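Local atomic coordinates of calcium-binding EF hand family protein (Arabidopsis thaliana, PDB entry 6YIG), a protein that probably acts as a calcium-binding adaptor in endocytosis, this chain being its N-terminal EH domain, an EF-hand module with calcium and sodium ions bound. Residues 36-50 and 67-79. Numbering follows the deposited sequence.
Sequences FFQGSGLSKQVLAQI and FYNSLRLVTVAQS
Phe-67 turns its ring edge toward a face of Phe-36 in an offset edge-to-face pair, planes at 64°, with CZ of Phe-67 3.7 Å from CE2 of Phe-36. Leu-71 CD2 lies at the edge of the Phe-36 ring and also at that of Phe-37, while Leu-71 CG lies above one face of Phe-67, toward its rim. Phe-36 CD2 is likewise above a face of Phe-37, near the rim, completing an aromatic cluster. Phe-37 is a knob in a hole formed by Phe-67, Ser-70, Leu-71 and Val-74; a flat ring suits this slot, meeting Val-74 CG2 at 3.7 Å from CE1. Small Ser-70 leaves room for it.

Branched Val-74 splits its methyls: CG1 meets Leu-42 CD1, whereas CG2, already against Phe-37, also meets Ile-50 CD1 at 3.9 Å. Ile-50, itself branched, sets CG2 on Ser-70 CB and CG1 on Leu-73 CB. Ala-77, with only a methyl, lets Leu-42 CD1 come within 3.7 Å of its CB. With its chain extended beyond CG (chi2 -177°), Gln-78 carries NE2 to Ser-40 O at 2.9 Å, the acceptor lying almost in the amide plane; NE2 also bonds Lys-104 O. Were Gln-78 an alanine, both carbonyls would probably lack this partner, leaving the turn at Ser-40 less firmly held.

Phe-36 and Phe-37 tie the first EF-hand to the second, whose helices 44-54 and 64-78 pack together, segments 44-50 and 67-78 running roughly antiparallel at 146°. Helix 12-20 touches Phe-36 and Phe-67, helix 85-93 Leu-73, and strand 61-62 Ser-70.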
# COMPACT_ATOMS: atom_id res chain seq x y z
N PHE A 36 8.93 5.49 -0.36
CA PHE A 36 8.33 4.78 -1.48
C PHE A 36 7.11 5.53 -2.01
O PHE A 36 6.97 5.74 -3.22
CB PHE A 36 7.95 3.37 -1.05
CG PHE A 36 7.31 2.55 -2.14
CD1 PHE A 36 8.07 2.00 -3.13
CD2 PHE A 36 5.95 2.37 -2.17
CE1 PHE A 36 7.47 1.24 -4.15
CE2 PHE A 36 5.36 1.66 -3.17
CZ PHE A 36 6.12 1.08 -4.14
N PHE A 37 6.24 5.98 -1.13
CA PHE A 37 5.00 6.61 -1.57
C PHE A 37 5.16 8.05 -1.99
O PHE A 37 4.19 8.65 -2.46
CB PHE A 37 3.94 6.43 -0.49
CG PHE A 37 3.43 5.00 -0.39
CD1 PHE A 37 2.96 4.35 -1.51
CD2 PHE A 37 3.46 4.32 0.81
CE1 PHE A 37 2.52 3.02 -1.44
CE2 PHE A 37 3.00 3.00 0.89
CZ PHE A 37 2.54 2.36 -0.24
N GLN A 38 6.36 8.61 -1.88
CA GLN A 38 6.60 9.89 -2.54
C GLN A 38 6.42 9.76 -4.05
O GLN A 38 6.21 10.78 -4.71
CB GLN A 38 7.99 10.40 -2.18
CG GLN A 38 8.03 11.01 -0.79
CD GLN A 38 9.27 11.82 -0.55
OE1 GLN A 38 10.34 11.28 -0.26
NE2 GLN A 38 9.14 13.15 -0.68
N GLY A 39 6.44 8.55 -4.58
CA GLY A 39 6.14 8.35 -5.99
C GLY A 39 4.69 8.10 -6.33
O GLY A 39 4.37 7.80 -7.49
N SER A 40 3.78 8.26 -5.37
CA SER A 40 2.39 7.90 -5.58
C SER A 40 1.51 9.03 -6.09
O SER A 40 0.40 8.75 -6.56
CB SER A 40 1.77 7.40 -4.28
OG SER A 40 1.58 8.48 -3.40
N GLY A 41 1.94 10.27 -5.97
CA GLY A 41 1.10 11.39 -6.35
C GLY A 41 -0.03 11.73 -5.41
O GLY A 41 -0.83 12.62 -5.72
N LEU A 42 -0.10 11.08 -4.26
CA LEU A 42 -1.15 11.30 -3.29
C LEU A 42 -0.73 12.31 -2.22
O LEU A 42 0.45 12.53 -1.95
CB LEU A 42 -1.53 9.99 -2.61
CG LEU A 42 -2.05 8.88 -3.53
CD1 LEU A 42 -2.39 7.64 -2.68
CD2 LEU A 42 -3.25 9.33 -4.33
N SER A 43 -1.74 12.92 -1.61
CA SER A 43 -1.52 13.86 -0.53
C SER A 43 -0.95 13.17 0.70
O SER A 43 -1.17 11.98 0.93
CB SER A 43 -2.83 14.56 -0.18
OG SER A 43 -3.65 13.70 0.58
N LYS A 44 -0.23 13.95 1.51
CA LYS A 44 0.28 13.40 2.76
C LYS A 44 -0.86 13.00 3.69
O LYS A 44 -0.71 12.04 4.45
CB LYS A 44 1.22 14.39 3.44
CG LYS A 44 2.36 14.86 2.54
CD LYS A 44 3.26 13.73 2.09
CE LYS A 44 4.33 14.21 1.12
NZ LYS A 44 4.14 13.65 -0.25
N GLN A 45 -2.00 13.69 3.62
CA GLN A 45 -3.13 13.31 4.46
C GLN A 45 -3.64 11.93 4.11
O GLN A 45 -3.91 11.11 4.99
CB GLN A 45 -4.27 14.33 4.32
CG GLN A 45 -3.96 15.66 4.93
CD GLN A 45 -3.48 16.67 3.92
OE1 GLN A 45 -2.83 16.33 2.91
NE2 GLN A 45 -3.79 17.94 4.18
N VAL A 46 -3.78 11.65 2.81
CA VAL A 46 -4.27 10.35 2.38
C VAL A 46 -3.25 9.27 2.73
O VAL A 46 -3.61 8.19 3.23
CB VAL A 46 -4.58 10.39 0.87
CG1 VAL A 46 -4.81 9.00 0.32
CG2 VAL A 46 -5.79 11.27 0.60
N LEU A 47 -1.95 9.56 2.52
CA LEU A 47 -0.94 8.55 2.81
C LEU A 47 -0.85 8.27 4.30
O LEU A 47 -0.63 7.12 4.71
CB LEU A 47 0.42 9.00 2.27
CG LEU A 47 0.51 9.04 0.74
CD1 LEU A 47 1.78 9.72 0.30
CD2 LEU A 47 0.38 7.63 0.20
N ALA A 48 -1.04 9.29 5.14
CA ALA A 48 -1.12 9.06 6.58
C ALA A 48 -2.28 8.14 6.93
O ALA A 48 -2.13 7.23 7.76
CB ALA A 48 -1.28 10.39 7.33
N GLN A 49 -3.44 8.34 6.31
CA GLN A 49 -4.60 7.50 6.61
C GLN A 49 -4.37 6.07 6.14
O GLN A 49 -4.73 5.13 6.84
CB GLN A 49 -5.86 8.09 5.97
CG GLN A 49 -7.15 7.38 6.36
CD GLN A 49 -8.40 8.15 5.91
OE1 GLN A 49 -9.06 7.78 4.95
NE2 GLN A 49 -8.73 9.22 6.62
N ILE A 50 -3.72 5.90 4.98
CA ILE A 50 -3.40 4.57 4.48
C ILE A 50 -2.42 3.87 5.40
O ILE A 50 -2.60 2.70 5.74
CB ILE A 50 -2.88 4.67 3.04
CG1 ILE A 50 -4.05 5.02 2.11
CG2 ILE A 50 -2.24 3.38 2.59
CD1 ILE A 50 -3.67 5.39 0.73
N PHE A 67 1.53 -4.32 3.55
CA PHE A 67 2.03 -3.46 2.50
C PHE A 67 1.23 -3.64 1.22
O PHE A 67 0.91 -2.66 0.54
CB PHE A 67 3.51 -3.71 2.24
CG PHE A 67 4.11 -2.77 1.23
CD1 PHE A 67 4.27 -1.43 1.52
CD2 PHE A 67 4.48 -3.22 -0.02
CE1 PHE A 67 4.81 -0.56 0.56
CE2 PHE A 67 5.01 -2.35 -0.97
CZ PHE A 67 5.19 -1.04 -0.67
N TYR A 68 0.89 -4.89 0.88
CA TYR A 68 0.05 -5.08 -0.30
C TYR A 68 -1.28 -4.37 -0.10
O TYR A 68 -1.83 -3.78 -1.04
CB TYR A 68 -0.17 -6.55 -0.59
CG TYR A 68 0.99 -7.37 -1.14
CD1 TYR A 68 2.30 -6.91 -1.13
CD2 TYR A 68 0.75 -8.63 -1.62
CE1 TYR A 68 3.33 -7.71 -1.57
CE2 TYR A 68 1.76 -9.44 -2.08
CZ TYR A 68 3.06 -8.96 -2.07
OH TYR A 68 4.05 -9.80 -2.55
N ASN A 69 -1.84 -4.42 1.11
CA ASN A 69 -3.07 -3.69 1.36
C ASN A 69 -2.87 -2.19 1.24
O ASN A 69 -3.74 -1.48 0.71
CB ASN A 69 -3.64 -4.03 2.73
CG ASN A 69 -4.32 -5.39 2.77
OD1 ASN A 69 -4.78 -5.90 1.75
ND2 ASN A 69 -4.37 -5.98 3.94
N SER A 70 -1.72 -1.67 1.69
CA SER A 70 -1.49 -0.23 1.49
C SER A 70 -1.39 0.10 0.01
O SER A 70 -1.80 1.18 -0.41
CB SER A 70 -0.24 0.24 2.23
OG SER A 70 0.98 -0.08 1.57
N LEU A 71 -0.83 -0.80 -0.79
CA LEU A 71 -0.78 -0.60 -2.24
C LEU A 71 -2.18 -0.58 -2.85
O LEU A 71 -2.48 0.24 -3.73
CB LEU A 71 0.06 -1.71 -2.88
CG LEU A 71 1.58 -1.64 -2.63
CD1 LEU A 71 2.22 -2.95 -3.12
CD2 LEU A 71 2.23 -0.42 -3.25
N ARG A 72 -3.06 -1.47 -2.38
CA ARG A 72 -4.43 -1.50 -2.87
C ARG A 72 -5.15 -0.21 -2.52
O ARG A 72 -5.88 0.34 -3.35
CB ARG A 72 -5.19 -2.70 -2.29
CG ARG A 72 -4.68 -4.03 -2.76
CD ARG A 72 -5.43 -5.21 -2.14
NE ARG A 72 -4.89 -6.45 -2.69
CZ ARG A 72 -4.02 -7.25 -2.08
NH1 ARG A 72 -3.61 -7.00 -0.85
NH2 ARG A 72 -3.55 -8.31 -2.71
N LEU A 73 -4.98 0.28 -1.30
CA LEU A 73 -5.61 1.54 -0.93
C LEU A 73 -5.06 2.68 -1.76
O LEU A 73 -5.81 3.61 -2.11
CB LEU A 73 -5.42 1.78 0.55
CG LEU A 73 -6.19 0.84 1.46
CD1 LEU A 73 -5.77 1.03 2.91
CD2 LEU A 73 -7.70 1.01 1.30
N VAL A 74 -3.75 2.66 -2.06
CA VAL A 74 -3.17 3.67 -2.95
C VAL A 74 -3.82 3.63 -4.33
O VAL A 74 -4.16 4.68 -4.89
CB VAL A 74 -1.64 3.54 -3.02
CG1 VAL A 74 -1.08 4.34 -4.19
CG2 VAL A 74 -1.02 3.95 -1.71
N THR A 75 -4.03 2.45 -4.89
CA THR A 75 -4.73 2.38 -6.17
C THR A 75 -6.12 3.01 -6.08
O THR A 75 -6.52 3.77 -6.97
CB THR A 75 -4.84 0.93 -6.63
OG1 THR A 75 -3.51 0.46 -6.81
CG2 THR A 75 -5.64 0.81 -7.93
N VAL A 76 -6.89 2.67 -5.05
CA VAL A 76 -8.22 3.26 -4.92
C VAL A 76 -8.12 4.78 -4.85
O VAL A 76 -8.87 5.50 -5.52
CB VAL A 76 -8.94 2.67 -3.70
CG1 VAL A 76 -10.26 3.37 -3.47
CG2 VAL A 76 -9.14 1.17 -3.89
N ALA A 77 -7.16 5.30 -4.07
CA ALA A 77 -7.00 6.75 -3.99
C ALA A 77 -6.56 7.35 -5.32
O ALA A 77 -6.96 8.48 -5.66
CB ALA A 77 -6.01 7.11 -2.89
N GLN A 78 -5.73 6.64 -6.09
CA GLN A 78 -5.33 7.13 -7.41
C GLN A 78 -6.50 7.13 -8.39
O GLN A 78 -6.48 7.90 -9.37
CB GLN A 78 -4.18 6.28 -7.95
CG GLN A 78 -2.87 6.50 -7.21
CD GLN A 78 -1.71 5.71 -7.80
OE1 GLN A 78 -1.91 4.64 -8.39
NE2 GLN A 78 -0.49 6.21 -7.63
N SER A 79 -7.51 6.30 -8.16
CA SER A 79 -8.72 6.31 -8.98
C SER A 79 -9.65 7.45 -8.58
O SER A 79 -10.73 7.61 -9.18
CB SER A 79 -9.43 4.96 -8.89
OG SER A 79 -10.33 4.92 -7.80